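PDB 5XNE: alpha-acetolactate decarboxylase from Bacillus subtilis subsp. subtilis str. 168, which converts (2S)-2-acetolactate into (R)-acetoin with release of carbon dioxide, a step on the route from pyruvate to butane-2,3-diol. Local coordinates for residues B[90-99]-B[188-199]. Sequence-based numbering, arbitrary orientation.
Sequences MTREDFEKEI and FDYVLEDCTVTI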
loop_
_atom_site.group_PDB
_atom_site.type_symbol
_atom_site.label_atom_id
_atom_site.label_comp_id
_atom_site.label_asym_id
_atom_site.label_seq_id
_atom_site.Cartn_x
_atom_site.Cartn_y
_atom_site.Cartn_z
ATOM N N MET B 90 -20.268 24.960 -9.321
ATOM C CA MET B 90 -20.142 24.016 -8.218
ATOM C C MET B 90 -18.766 24.128 -7.565
ATOM O O MET B 90 -17.746 24.105 -8.255
ATOM C CB MET B 90 -20.381 22.594 -8.713
ATOM C CG MET B 90 -20.739 21.658 -7.611
ATOM S SD MET B 90 -20.860 19.929 -8.065
ATOM C CE MET B 90 -22.295 19.968 -9.136
ATOM N N THR B 91 -18.745 24.263 -6.242
ATOM C CA THR B 91 -17.496 24.430 -5.510
ATOM C C THR B 91 -16.778 23.088 -5.372
ATOM O O THR B 91 -17.372 22.041 -5.600
ATOM C CB THR B 91 -17.722 25.019 -4.113
ATOM O OG1 THR B 91 -18.454 24.087 -3.310
ATOM C CG2 THR B 91 -18.496 26.329 -4.202
ATOM N N ARG B 92 -15.499 23.135 -5.007
ATOM C CA ARG B 92 -14.736 21.917 -4.755
ATOM C C ARG B 92 -15.439 21.068 -3.706
ATOM O O ARG B 92 -15.632 19.865 -3.899
ATOM C CB ARG B 92 -13.316 22.245 -4.300
ATOM C CG ARG B 92 -12.548 21.021 -3.793
ATOM C CD ARG B 92 -11.164 21.383 -3.290
ATOM N NE ARG B 92 -11.207 22.191 -2.074
ATOM C CZ ARG B 92 -11.391 21.695 -0.856
ATOM N NH1 ARG B 92 -11.551 20.389 -0.682
ATOM N NH2 ARG B 92 -11.417 22.506 0.192
ATOM N N GLU B 93 -15.836 21.707 -2.606
ATOM C CA GLU B 93 -16.505 21.017 -1.507
ATOM C C GLU B 93 -17.792 20.368 -1.985
ATOM O O GLU B 93 -18.043 19.207 -1.670
ATOM C CB GLU B 93 -16.798 21.981 -0.351
ATOM C CG GLU B 93 -15.560 22.536 0.330
ATOM C CD GLU B 93 -14.943 23.710 -0.424
ATOM O OE1 GLU B 93 -15.430 24.051 -1.528
ATOM O OE2 GLU B 93 -13.963 24.293 0.090
ATOM N N ASP B 94 -18.595 21.118 -2.742
ATOM C CA ASP B 94 -19.796 20.571 -3.377
ATOM C C ASP B 94 -19.436 19.316 -4.145
ATOM O O ASP B 94 -19.970 18.235 -3.910
ATOM C CB ASP B 94 -20.441 21.532 -4.390
ATOM C CG ASP B 94 -20.972 22.819 -3.789
ATOM O OD1 ASP B 94 -20.886 23.004 -2.559
ATOM O OD2 ASP B 94 -21.509 23.652 -4.574
ATOM N N PHE B 95 -18.539 19.499 -5.106
ATOM C CA PHE B 95 -18.180 18.457 -6.049
ATOM C C PHE B 95 -17.614 17.222 -5.360
ATOM O O PHE B 95 -18.018 16.104 -5.664
ATOM C CB PHE B 95 -17.164 18.994 -7.064
ATOM C CG PHE B 95 -16.707 17.970 -8.067
ATOM C CD1 PHE B 95 -17.527 17.588 -9.114
ATOM C CD2 PHE B 95 -15.449 17.388 -7.960
ATOM C CE1 PHE B 95 -17.106 16.641 -10.039
ATOM C CE2 PHE B 95 -15.021 16.444 -8.876
ATOM C CZ PHE B 95 -15.844 16.068 -9.917
ATOM N N GLU B 96 -16.688 17.430 -4.434
ATOM C CA GLU B 96 -15.965 16.307 -3.854
ATOM C C GLU B 96 -16.899 15.475 -3.001
ATOM O O GLU B 96 -16.786 14.250 -2.959
ATOM C CB GLU B 96 -14.746 16.812 -3.077
ATOM C CG GLU B 96 -13.602 17.120 -4.041
ATOM C CD GLU B 96 -12.328 17.568 -3.367
ATOM O OE1 GLU B 96 -12.291 17.576 -2.119
ATOM O OE2 GLU B 96 -11.359 17.888 -4.106
ATOM N N LYS B 97 -17.872 16.125 -2.373
ATOM C CA LYS B 97 -18.862 15.368 -1.629
ATOM C C LYS B 97 -19.924 14.765 -2.542
ATOM O O LYS B 97 -20.486 13.722 -2.226
ATOM C CB LYS B 97 -19.508 16.218 -0.537
ATOM C CG LYS B 97 -18.494 16.943 0.320
ATOM C CD LYS B 97 -17.950 16.029 1.406
ATOM C CE LYS B 97 -16.664 16.599 2.006
ATOM N NZ LYS B 97 -15.880 17.436 1.035
ATOM N N GLU B 98 -20.191 15.385 -3.685
ATOM C CA GLU B 98 -21.166 14.798 -4.605
ATOM C C GLU B 98 -20.610 13.517 -5.241
ATOM O O GLU B 98 -21.283 12.482 -5.278
ATOM C CB GLU B 98 -21.575 15.802 -5.684
ATOM C CG GLU B 98 -22.314 15.177 -6.860
ATOM C CD GLU B 98 -23.347 16.113 -7.475
ATOM O OE1 GLU B 98 -23.839 17.014 -6.757
ATOM O OE2 GLU B 98 -23.664 15.947 -8.676
ATOM N N ILE B 99 -19.374 13.590 -5.732
ATOM C CA ILE B 99 -18.726 12.433 -6.333
ATOM C C ILE B 99 -18.530 11.331 -5.298
ATOM O O ILE B 99 -18.822 10.169 -5.560
ATOM C CB ILE B 99 -17.363 12.804 -6.952
ATOM C CG1 ILE B 99 -17.564 13.767 -8.121
ATOM C CG2 ILE B 99 -16.601 11.552 -7.392
ATOM C CD1 ILE B 99 -18.462 13.234 -9.210
ATOM N N PHE B 188 -5.091 23.091 -5.449
ATOM C CA PHE B 188 -5.490 23.382 -4.066
ATOM C C PHE B 188 -7.010 23.554 -3.936
ATOM O O PHE B 188 -7.609 23.173 -2.929
ATOM C CB PHE B 188 -4.832 24.669 -3.550
ATOM C CG PHE B 188 -3.387 24.529 -3.179
ATOM C CD1 PHE B 188 -2.889 23.345 -2.656
ATOM C CD2 PHE B 188 -2.522 25.603 -3.345
ATOM C CE1 PHE B 188 -1.548 23.233 -2.304
ATOM C CE2 PHE B 188 -1.178 25.495 -3.003
ATOM C CZ PHE B 188 -0.692 24.308 -2.481
ATOM N N ASP B 189 -7.616 24.173 -4.947
ATOM C CA ASP B 189 -9.027 24.535 -4.882
ATOM C C ASP B 189 -9.539 24.790 -6.290
ATOM O O ASP B 189 -8.754 25.036 -7.207
ATOM C CB ASP B 189 -9.227 25.769 -3.991
ATOM C CG ASP B 189 -10.689 26.016 -3.643
ATOM O OD1 ASP B 189 -11.484 25.051 -3.634
ATOM O OD2 ASP B 189 -11.040 27.183 -3.373
ATOM N N TYR B 190 -10.852 24.706 -6.469
ATOM C CA TYR B 190 -11.436 24.968 -7.773
ATOM C C TYR B 190 -12.943 25.170 -7.685
ATOM O O TYR B 190 -13.587 24.705 -6.753
ATOM C CB TYR B 190 -11.125 23.827 -8.740
ATOM C CG TYR B 190 -11.529 22.461 -8.241
ATOM C CD1 TYR B 190 -10.693 21.732 -7.403
ATOM C CD2 TYR B 190 -12.735 21.894 -8.616
ATOM C CE1 TYR B 190 -11.054 20.485 -6.953
ATOM C CE2 TYR B 190 -13.108 20.639 -8.171
ATOM C CZ TYR B 190 -12.255 19.935 -7.340
ATOM O OH TYR B 190 -12.615 18.692 -6.887
ATOM N N VAL B 191 -13.483 25.887 -8.666
ATOM C CA VAL B 191 -14.921 26.019 -8.835
ATOM C C VAL B 191 -15.246 25.691 -10.279
ATOM O O VAL B 191 -14.677 26.285 -11.194
ATOM C CB VAL B 191 -15.431 27.430 -8.491
ATOM C CG1 VAL B 191 -16.932 27.523 -8.758
ATOM C CG2 VAL B 191 -15.115 27.767 -7.049
ATOM N N LEU B 192 -16.132 24.722 -10.478
ATOM C CA LEU B 192 -16.523 24.298 -11.812
ATOM C C LEU B 192 -17.588 25.243 -12.334
ATOM O O LEU B 192 -18.506 25.607 -11.607
ATOM C CB LEU B 192 -17.055 22.859 -11.810
ATOM C CG LEU B 192 -16.324 21.862 -10.899
ATOM C CD1 LEU B 192 -16.906 20.470 -11.011
ATOM C CD2 LEU B 192 -14.873 21.829 -11.228
ATOM N N GLU B 193 -17.454 25.653 -13.586
ATOM C CA GLU B 193 -18.529 26.383 -14.238
ATOM C C GLU B 193 -19.429 25.343 -14.888
ATOM O O GLU B 193 -20.634 25.295 -14.642
ATOM C CB GLU B 193 -17.985 27.380 -15.258
ATOM C CG GLU B 193 -19.066 28.185 -15.964
ATOM C CD GLU B 193 -18.554 29.516 -16.472
ATOM O OE1 GLU B 193 -17.378 29.843 -16.200
ATOM O OE2 GLU B 193 -19.323 30.237 -17.145
ATOM N N ASP B 194 -18.819 24.501 -15.710
ATOM C CA ASP B 194 -19.468 23.309 -16.229
ATOM C C ASP B 194 -18.392 22.343 -16.709
ATOM O O ASP B 194 -17.370 22.762 -17.256
ATOM C CB ASP B 194 -20.426 23.653 -17.368
ATOM C CG ASP B 194 -19.715 24.257 -18.560
ATOM O OD1 ASP B 194 -19.232 23.486 -19.414
ATOM O OD2 ASP B 194 -19.640 25.503 -18.641
ATOM N N CYS B 195 -18.616 21.051 -16.506
ATOM C CA CYS B 195 -17.635 20.065 -16.938
ATOM C C CYS B 195 -18.237 18.684 -17.104
ATOM O O CYS B 195 -19.315 18.389 -16.580
ATOM C CB CYS B 195 -16.471 19.994 -15.941
ATOM S SG CYS B 195 -16.828 19.137 -14.359
ATOM N N THR B 196 -17.527 17.841 -17.841
ATOM C CA THR B 196 -17.816 16.419 -17.883
ATOM C C THR B 196 -16.857 15.693 -16.942
ATOM O O THR B 196 -15.652 15.982 -16.918
ATOM C CB THR B 196 -17.699 15.852 -19.312
ATOM O OG1 THR B 196 -17.871 14.429 -19.292
ATOM C CG2 THR B 196 -16.355 16.183 -19.926
ATOM N N VAL B 197 -17.406 14.781 -16.145
ATOM C CA VAL B 197 -16.601 13.948 -15.261
ATOM C C VAL B 197 -16.530 12.532 -15.802
ATOM O O VAL B 197 -17.520 11.986 -16.300
ATOM C CB VAL B 197 -17.166 13.907 -13.836
ATOM C CG1 VAL B 197 -16.215 13.156 -12.906
ATOM C CG2 VAL B 197 -17.388 15.317 -13.323
ATOM N N THR B 198 -15.347 11.934 -15.717
ATOM C CA THR B 198 -15.172 10.541 -16.084
ATOM C C THR B 198 -14.362 9.892 -14.968
ATOM O O THR B 198 -13.395 10.487 -14.481
ATOM C CB THR B 198 -14.460 10.385 -17.436
ATOM O OG1 THR B 198 -15.095 11.226 -18.410
ATOM C CG2 THR B 198 -14.559 8.965 -17.923
ATOM N N ILE B 199 -14.774 8.697 -14.553
ATOM C CA ILE B 199 -14.155 7.998 -13.420
ATOM C C ILE B 199 -13.805 6.560 -13.807
ATOM O O ILE B 199 -14.572 5.875 -14.506
ATOM C CB ILE B 199 -15.078 7.998 -12.184
ATOM C CG1 ILE B 199 -15.402 9.435 -11.764
ATOM C CG2 ILE B 199 -14.439 7.256 -11.019
ATOM C CD1 ILE B 199 -16.329 9.544 -10.572
HETATM O O HOH W 1 -14.215 25.766 -3.613
#
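A short antiparallel bridge at the start of a helix joins M90 to L192 and lets helix 92-99 pack across two strands, an example of a two-residue strand leading straight into a helix that lies across its partner strand. M90 and L192 form the hydrogen-bonded pair, with M90 N to L192 O at 3.0 Å and L192 N to M90 O at 2.8 Å. T91 lies opposite V191 as the following non-hydrogen-bonded pair, then serves as N-cap in a capping box with D94, in which the T91 N to D94 OD2 bond is weak. The helix follows directly on the two-residue strand and crosses strand 189-192 almost perpendicularly, at 82°.

In the polar half, Y190 CG sits between the backbone N and the carbonyl carbon (chi1 54°), which turns the ring under the first helical turn. R92 CB rests over the centre of one ring face, a CH-pi contact at 3.9 Å from the centroid, while Y190 OH donates to E96 OE2 (3.2 Å) on the anti side of the carboxylate. The R92 chain bends at chi3, and its NE reaches D189 OD1 at 3.3 Å from above the carboxylate plane; NH1 meets E96 OE1 in the guanidinium plane. A water accepts from R92 N and lies within donating distance of D189 OD1.

On the apolar half, the F95 ring touches L192 CD1 through CD1 at 3.5 Å and receives V197 CG2 at its edge. I114 and I86 of neighbouring strands add to this packing. One turn on, I99 CG2 meets I199 CD1 tip to tip.

Three carboxylates, of D189, E96 and, by charge alone, E93, thus gather round one guanidinium, which probably offsets their charge and holds the bent R92 chain with its CB over the tyrosine ring, while R92 and Y190 both grip E96.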